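Local coordinates for proto-oncogene tyrosine-protein kinase receptor Ret (Danio rerio, PDB 7AMK) that is a receptor tyrosine kinase whose extracellular region, cadherin-like domains included, probably recognises GDNF bound to its co-receptor GFR alpha 1, at residues V236-R250 with V351-P363. The protein carries 4 engineered substitutions. Residues are numbered along the deposited sequence; the frame is centred on the assembly and turned at random.
Sequences VQGTDTEDVLVEFDR and VLLHFNVTVLPVP. Engineered in segment 236-250: Gln237 (natural residue Asn). With NAG (2-acetamido-2-deoxy-beta-D-glucopyranose), chain F; FUC (alpha-L-fucopyranose), chain B.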
loop_
_atom_site.group_PDB
_atom_site.type_symbol
_atom_site.label_atom_id
_atom_site.label_comp_id
_atom_site.label_asym_id
_atom_site.label_seq_id
_atom_site.Cartn_x
_atom_site.Cartn_y
_atom_site.Cartn_z
ATOM N N VAL A 236 -24.905 0.505 2.497
ATOM C CA VAL A 236 -23.892 -0.199 1.727
ATOM C C VAL A 236 -24.455 -0.483 0.351
ATOM O O VAL A 236 -25.674 -0.574 0.154
ATOM C CB VAL A 236 -23.436 -1.501 2.414
ATOM C CG1 VAL A 236 -22.634 -1.163 3.644
ATOM C CG2 VAL A 236 -24.648 -2.321 2.792
ATOM N N GLN A 237 -23.559 -0.589 -0.612
ATOM C CA GLN A 237 -23.909 -0.950 -1.971
ATOM C C GLN A 237 -23.409 -2.371 -2.178
ATOM O O GLN A 237 -22.198 -2.623 -2.150
ATOM C CB GLN A 237 -23.307 0.029 -2.969
ATOM C CG GLN A 237 -23.867 -0.112 -4.367
ATOM C CD GLN A 237 -23.867 1.202 -5.119
ATOM O OE1 GLN A 237 -23.441 2.230 -4.585
ATOM N NE2 GLN A 237 -24.351 1.183 -6.364
ATOM N N GLY A 238 -24.334 -3.292 -2.332
ATOM C CA GLY A 238 -23.979 -4.693 -2.511
ATOM C C GLY A 238 -23.862 -5.403 -1.170
ATOM O O GLY A 238 -24.849 -5.511 -0.439
ATOM N N THR A 239 -22.660 -5.877 -0.853
ATOM C CA THR A 239 -22.450 -6.669 0.351
ATOM C C THR A 239 -22.163 -5.777 1.552
ATOM O O THR A 239 -21.662 -4.656 1.419
ATOM C CB THR A 239 -21.296 -7.652 0.159
ATOM O OG1 THR A 239 -21.062 -8.349 1.382
ATOM C CG2 THR A 239 -20.018 -6.915 -0.233
ATOM N N ASP A 240 -22.496 -6.286 2.732
ATOM C CA ASP A 240 -22.066 -5.677 3.977
ATOM C C ASP A 240 -20.953 -6.471 4.636
ATOM O O ASP A 240 -20.576 -6.169 5.772
ATOM C CB ASP A 240 -23.244 -5.517 4.943
ATOM C CG ASP A 240 -23.868 -6.853 5.355
ATOM O OD1 ASP A 240 -23.130 -7.776 5.764
ATOM O OD2 ASP A 240 -25.114 -6.963 5.294
ATOM N N THR A 241 -20.412 -7.466 3.945
ATOM C CA THR A 241 -19.440 -8.388 4.513
ATOM C C THR A 241 -18.207 -8.462 3.625
ATOM O O THR A 241 -18.306 -8.491 2.398
ATOM C CB THR A 241 -20.047 -9.790 4.685
ATOM O OG1 THR A 241 -21.086 -9.732 5.670
ATOM C CG2 THR A 241 -18.982 -10.797 5.120
ATOM N N GLU A 242 -17.047 -8.489 4.251
ATOM C CA GLU A 242 -15.781 -8.582 3.548
ATOM C C GLU A 242 -15.036 -9.794 4.086
ATOM O O GLU A 242 -14.870 -9.935 5.304
ATOM C CB GLU A 242 -14.973 -7.295 3.730
ATOM C CG GLU A 242 -13.635 -7.284 3.009
ATOM C CD GLU A 242 -13.785 -7.160 1.508
ATOM O OE1 GLU A 242 -14.920 -7.318 1.006
ATOM O OE2 GLU A 242 -12.764 -6.899 0.835
ATOM N N ASP A 243 -14.618 -10.682 3.182
ATOM C CA ASP A 243 -13.818 -11.846 3.552
ATOM C C ASP A 243 -12.352 -11.447 3.636
ATOM O O ASP A 243 -11.795 -10.878 2.690
ATOM C CB ASP A 243 -14.003 -12.974 2.538
ATOM C CG ASP A 243 -15.371 -13.668 2.644
ATOM O OD1 ASP A 243 -16.162 -13.352 3.559
ATOM O OD2 ASP A 243 -15.654 -14.546 1.797
ATOM N N VAL A 244 -11.731 -11.725 4.779
ATOM C CA VAL A 244 -10.340 -11.366 5.027
ATOM C C VAL A 244 -9.541 -12.620 5.352
ATOM O O VAL A 244 -9.941 -13.424 6.207
ATOM C CB VAL A 244 -10.217 -10.345 6.166
ATOM C CG1 VAL A 244 -8.771 -10.311 6.661
ATOM C CG2 VAL A 244 -10.685 -8.978 5.688
ATOM N N LEU A 245 -8.413 -12.781 4.670
ATOM C CA LEU A 245 -7.460 -13.848 4.935
ATOM C C LEU A 245 -6.180 -13.221 5.454
ATOM O O LEU A 245 -5.637 -12.308 4.825
ATOM C CB LEU A 245 -7.179 -14.681 3.678
ATOM C CG LEU A 245 -6.197 -15.853 3.890
ATOM C CD1 LEU A 245 -6.746 -16.871 4.884
ATOM C CD2 LEU A 245 -5.769 -16.548 2.591
ATOM N N VAL A 246 -5.725 -13.687 6.611
ATOM C CA VAL A 246 -4.416 -13.340 7.155
ATOM C C VAL A 246 -3.545 -14.587 7.086
ATOM O O VAL A 246 -3.823 -15.589 7.762
ATOM C CB VAL A 246 -4.497 -12.837 8.598
ATOM C CG1 VAL A 246 -3.100 -12.445 9.068
ATOM C CG2 VAL A 246 -5.480 -11.691 8.706
ATOM N N GLU A 247 -2.475 -14.517 6.300
ATOM C CA GLU A 247 -1.577 -15.648 6.124
ATOM C C GLU A 247 -0.142 -15.144 6.063
ATOM O O GLU A 247 0.430 -14.787 7.100
ATOM C CB GLU A 247 -1.951 -16.446 4.866
ATOM C CG GLU A 247 -1.135 -17.753 4.690
ATOM C CD GLU A 247 -1.745 -18.721 3.676
ATOM O OE1 GLU A 247 -2.616 -18.303 2.877
ATOM O OE2 GLU A 247 -1.353 -19.906 3.680
ATOM N N PHE A 248 0.430 -15.087 4.854
ATOM C CA PHE A 248 1.845 -14.759 4.705
ATOM C C PHE A 248 2.144 -13.294 4.981
ATOM O O PHE A 248 3.295 -12.958 5.257
ATOM C CB PHE A 248 2.325 -15.139 3.301
ATOM C CG PHE A 248 2.204 -16.602 3.018
ATOM C CD1 PHE A 248 3.059 -17.512 3.622
ATOM C CD2 PHE A 248 1.219 -17.078 2.175
ATOM C CE1 PHE A 248 2.943 -18.863 3.379
ATOM C CE2 PHE A 248 1.099 -18.432 1.932
ATOM C CZ PHE A 248 1.952 -19.319 2.530
ATOM N N ASP A 249 1.139 -12.421 4.938
ATOM C CA ASP A 249 1.308 -11.012 5.284
ATOM C C ASP A 249 0.693 -10.786 6.651
ATOM O O ASP A 249 -0.533 -10.760 6.788
ATOM C CB ASP A 249 0.659 -10.090 4.253
ATOM C CG ASP A 249 0.801 -8.609 4.614
ATOM O OD1 ASP A 249 0.876 -8.265 5.817
ATOM O OD2 ASP A 249 0.839 -7.776 3.684
ATOM N N ARG A 250 1.539 -10.565 7.644
ATOM C CA ARG A 250 1.076 -10.341 9.003
ATOM C C ARG A 250 1.664 -9.066 9.595
ATOM O O ARG A 250 1.718 -8.936 10.817
ATOM C CB ARG A 250 1.426 -11.551 9.877
ATOM C CG ARG A 250 1.659 -12.822 9.088
ATOM C CD ARG A 250 1.993 -13.991 9.995
ATOM N NE ARG A 250 0.896 -14.954 10.088
ATOM C CZ ARG A 250 0.167 -15.148 11.178
ATOM N NH1 ARG A 250 0.380 -14.459 12.277
ATOM N NH2 ARG A 250 -0.795 -16.067 11.166
ATOM N N VAL A 351 -25.720 1.146 10.164
ATOM C CA VAL A 351 -25.414 -0.017 9.335
ATOM C C VAL A 351 -24.434 -0.911 10.086
ATOM O O VAL A 351 -23.451 -0.436 10.674
ATOM C CB VAL A 351 -24.818 0.362 7.958
ATOM C CG1 VAL A 351 -25.750 1.253 7.188
ATOM C CG2 VAL A 351 -23.476 1.062 8.129
ATOM N N LEU A 352 -24.702 -2.209 10.055
ATOM C CA LEU A 352 -23.844 -3.212 10.660
ATOM C C LEU A 352 -22.910 -3.775 9.587
ATOM O O LEU A 352 -23.373 -4.302 8.573
ATOM C CB LEU A 352 -24.700 -4.313 11.292
ATOM C CG LEU A 352 -23.968 -5.381 12.101
ATOM C CD1 LEU A 352 -23.127 -4.753 13.188
ATOM C CD2 LEU A 352 -24.962 -6.365 12.705
ATOM N N LEU A 353 -21.604 -3.651 9.802
ATOM C CA LEU A 353 -20.617 -4.199 8.881
ATOM C C LEU A 353 -19.988 -5.455 9.469
ATOM O O LEU A 353 -19.868 -5.590 10.688
ATOM C CB LEU A 353 -19.521 -3.187 8.568
ATOM C CG LEU A 353 -19.971 -1.899 7.888
ATOM C CD1 LEU A 353 -18.775 -0.964 7.722
ATOM C CD2 LEU A 353 -20.615 -2.250 6.563
ATOM N N HIS A 354 -19.564 -6.361 8.584
ATOM C CA HIS A 354 -19.044 -7.667 8.967
ATOM C C HIS A 354 -17.720 -7.921 8.274
ATOM O O HIS A 354 -17.625 -7.824 7.044
ATOM C CB HIS A 354 -20.020 -8.798 8.609
ATOM C CG HIS A 354 -21.380 -8.632 9.203
ATOM N ND1 HIS A 354 -22.467 -8.215 8.465
ATOM C CD2 HIS A 354 -21.828 -8.816 10.465
ATOM C CE1 HIS A 354 -23.531 -8.158 9.247
ATOM N NE2 HIS A 354 -23.170 -8.514 10.465
ATOM N N PHE A 355 -16.710 -8.271 9.061
ATOM C CA PHE A 355 -15.438 -8.742 8.539
ATOM C C PHE A 355 -15.334 -10.219 8.898
ATOM O O PHE A 355 -15.317 -10.576 10.082
ATOM C CB PHE A 355 -14.271 -7.921 9.089
ATOM C CG PHE A 355 -14.209 -6.509 8.534
ATOM C CD1 PHE A 355 -13.605 -6.259 7.311
ATOM C CD2 PHE A 355 -14.756 -5.436 9.238
ATOM C CE1 PHE A 355 -13.546 -4.963 6.791
ATOM C CE2 PHE A 355 -14.698 -4.143 8.727
ATOM C CZ PHE A 355 -14.092 -3.908 7.494
ATOM N N ASN A 356 -15.317 -11.066 7.867
ATOM C CA ASN A 356 -15.232 -12.519 8.003
ATOM C C ASN A 356 -13.758 -12.893 7.903
ATOM O O ASN A 356 -13.216 -13.018 6.804
ATOM C CB ASN A 356 -16.066 -13.198 6.920
ATOM C CG ASN A 356 -16.027 -14.690 7.016
ATOM O OD1 ASN A 356 -15.759 -15.229 8.078
ATOM N ND2 ASN A 356 -16.298 -15.373 5.912
ATOM N N VAL A 357 -13.100 -13.067 9.047
ATOM C CA VAL A 357 -11.642 -13.128 9.107
ATOM C C VAL A 357 -11.183 -14.573 9.257
ATOM O O VAL A 357 -11.608 -15.282 10.181
ATOM C CB VAL A 357 -11.097 -12.270 10.262
ATOM C CG1 VAL A 357 -9.562 -12.359 10.308
ATOM C CG2 VAL A 357 -11.589 -10.827 10.141
ATOM N N THR A 358 -10.292 -14.996 8.367
ATOM C CA THR A 358 -9.568 -16.258 8.494
ATOM C C THR A 358 -8.098 -15.941 8.726
ATOM O O THR A 358 -7.466 -15.292 7.889
ATOM C CB THR A 358 -9.737 -17.121 7.240
ATOM O OG1 THR A 358 -11.065 -17.655 7.203
ATOM C CG2 THR A 358 -8.737 -18.274 7.240
ATOM N N VAL A 359 -7.558 -16.381 9.860
ATOM C CA VAL A 359 -6.136 -16.248 10.154
ATOM C C VAL A 359 -5.537 -17.648 10.153
ATOM O O VAL A 359 -5.784 -18.447 11.065
ATOM C CB VAL A 359 -5.883 -15.533 11.486
ATOM C CG1 VAL A 359 -4.371 -15.401 11.750
ATOM C CG2 VAL A 359 -6.579 -14.166 11.501
ATOM N N LEU A 360 -4.746 -17.958 9.111
ATOM C CA LEU A 360 -4.072 -19.249 9.084
ATOM C C LEU A 360 -2.699 -19.130 9.724
ATOM O O LEU A 360 -2.099 -18.052 9.721
ATOM C CB LEU A 360 -3.908 -19.740 7.655
ATOM C CG LEU A 360 -5.123 -19.611 6.746
ATOM C CD1 LEU A 360 -4.669 -19.636 5.306
ATOM C CD2 LEU A 360 -6.088 -20.741 7.001
ATOM N N PRO A 361 -2.202 -20.226 10.281
ATOM C CA PRO A 361 -0.822 -20.255 10.759
ATOM C C PRO A 361 0.162 -20.365 9.609
ATOM O O PRO A 361 -0.153 -20.868 8.528
ATOM C CB PRO A 361 -0.784 -21.521 11.622
ATOM C CG PRO A 361 -1.762 -22.419 10.951
ATOM C CD PRO A 361 -2.875 -21.523 10.483
ATOM N N VAL A 362 1.376 -19.899 9.859
ATOM C CA VAL A 362 2.419 -19.957 8.843
ATOM C C VAL A 362 3.511 -20.906 9.340
ATOM O O VAL A 362 4.219 -20.591 10.316
ATOM C CB VAL A 362 2.972 -18.562 8.525
ATOM C CG1 VAL A 362 4.203 -18.665 7.664
ATOM C CG2 VAL A 362 1.870 -17.738 7.821
ATOM N N PRO A 363 3.671 -22.075 8.720
ATOM C CA PRO A 363 4.746 -22.990 9.119
ATOM C C PRO A 363 6.111 -22.413 8.782
ATOM O O PRO A 363 6.266 -21.656 7.821
ATOM C CB PRO A 363 4.459 -24.245 8.290
ATOM C CG PRO A 363 3.770 -23.724 7.074
ATOM C CD PRO A 363 2.927 -22.572 7.546
HETATM C C1 NAG F . -16.293 -16.819 5.892
HETATM C C2 NAG F . -17.658 -17.368 5.440
HETATM C C3 NAG F . -17.617 -18.889 5.290
HETATM C C4 NAG F . -16.428 -19.330 4.448
HETATM C C5 NAG F . -15.147 -18.745 5.020
HETATM C C6 NAG F . -13.921 -19.095 4.209
HETATM C C7 NAG F . -19.593 -16.022 6.121
HETATM C C8 NAG F . -20.608 -15.767 7.195
HETATM N N2 NAG F . -18.704 -16.988 6.374
HETATM O O3 NAG F . -18.827 -19.321 4.678
HETATM O O4 NAG F . -16.337 -20.750 4.452
HETATM O O5 NAG F . -15.258 -17.315 5.027
HETATM O O6 NAG F . -13.807 -18.252 3.071
HETATM O O7 NAG F . -19.575 -15.378 5.073
HETATM C C1 FUC B . -12.671 -18.626 2.264
HETATM C C2 FUC B . -13.104 -18.528 0.800
HETATM C C3 FUC B . -13.466 -17.070 0.446
HETATM C C4 FUC B . -12.279 -16.145 0.753
HETATM C C5 FUC B . -11.798 -16.370 2.201
HETATM C C6 FUC B . -10.492 -15.665 2.507
HETATM O O2 FUC B . -14.179 -19.415 0.527
HETATM O O3 FUC B . -13.769 -16.929 -0.940
HETATM O O4 FUC B . -11.212 -16.388 -0.160
HETATM O O5 FUC B . -11.589 -17.766 2.504
#
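His354 turns the edge of its ring to Asp240, and ND1 donates to OD1 at 2.8 Å. The oxygen lies in the ring plane, but the ring nitrogen comes from above the carboxylate plane, the two planes standing 60° apart. Thr241 OG1 donates to the same OD1, so two donors grip one oxygen. Asp240 CG sits between its own backbone N and carbonyl carbon (chi1 63°), which brings the carboxylate over to the histidine. With an alanine in place of Asp240, His354 ND1 and Thr241 OG1 would probably lose their shared acceptor, and the imidazole would be freer to turn. Strands 241-246 and 351-359 pair in parallel, with 241-246 at the edge of one sheet of this cadherin-like domain's beta sandwich. On the glycan-bearing face, Asp243 and Asn356 lie side by side. Asn356 ND2, bonded covalently to NAG C1, donates to Asp243 OD1 at 3.1 Å. The fucose reaches back over the edge strand, its C6 3.6 Å from Leu245 CB. Val244, Val246, Val357 and Val359 face the sandwich interior, where Val359 CG2 packs 3.8 Å from Val246 CB. Past the strands, Arg250 NH2 donates to Leu360 O at 2.8 Å, with the oxygen in the guanidinium plane.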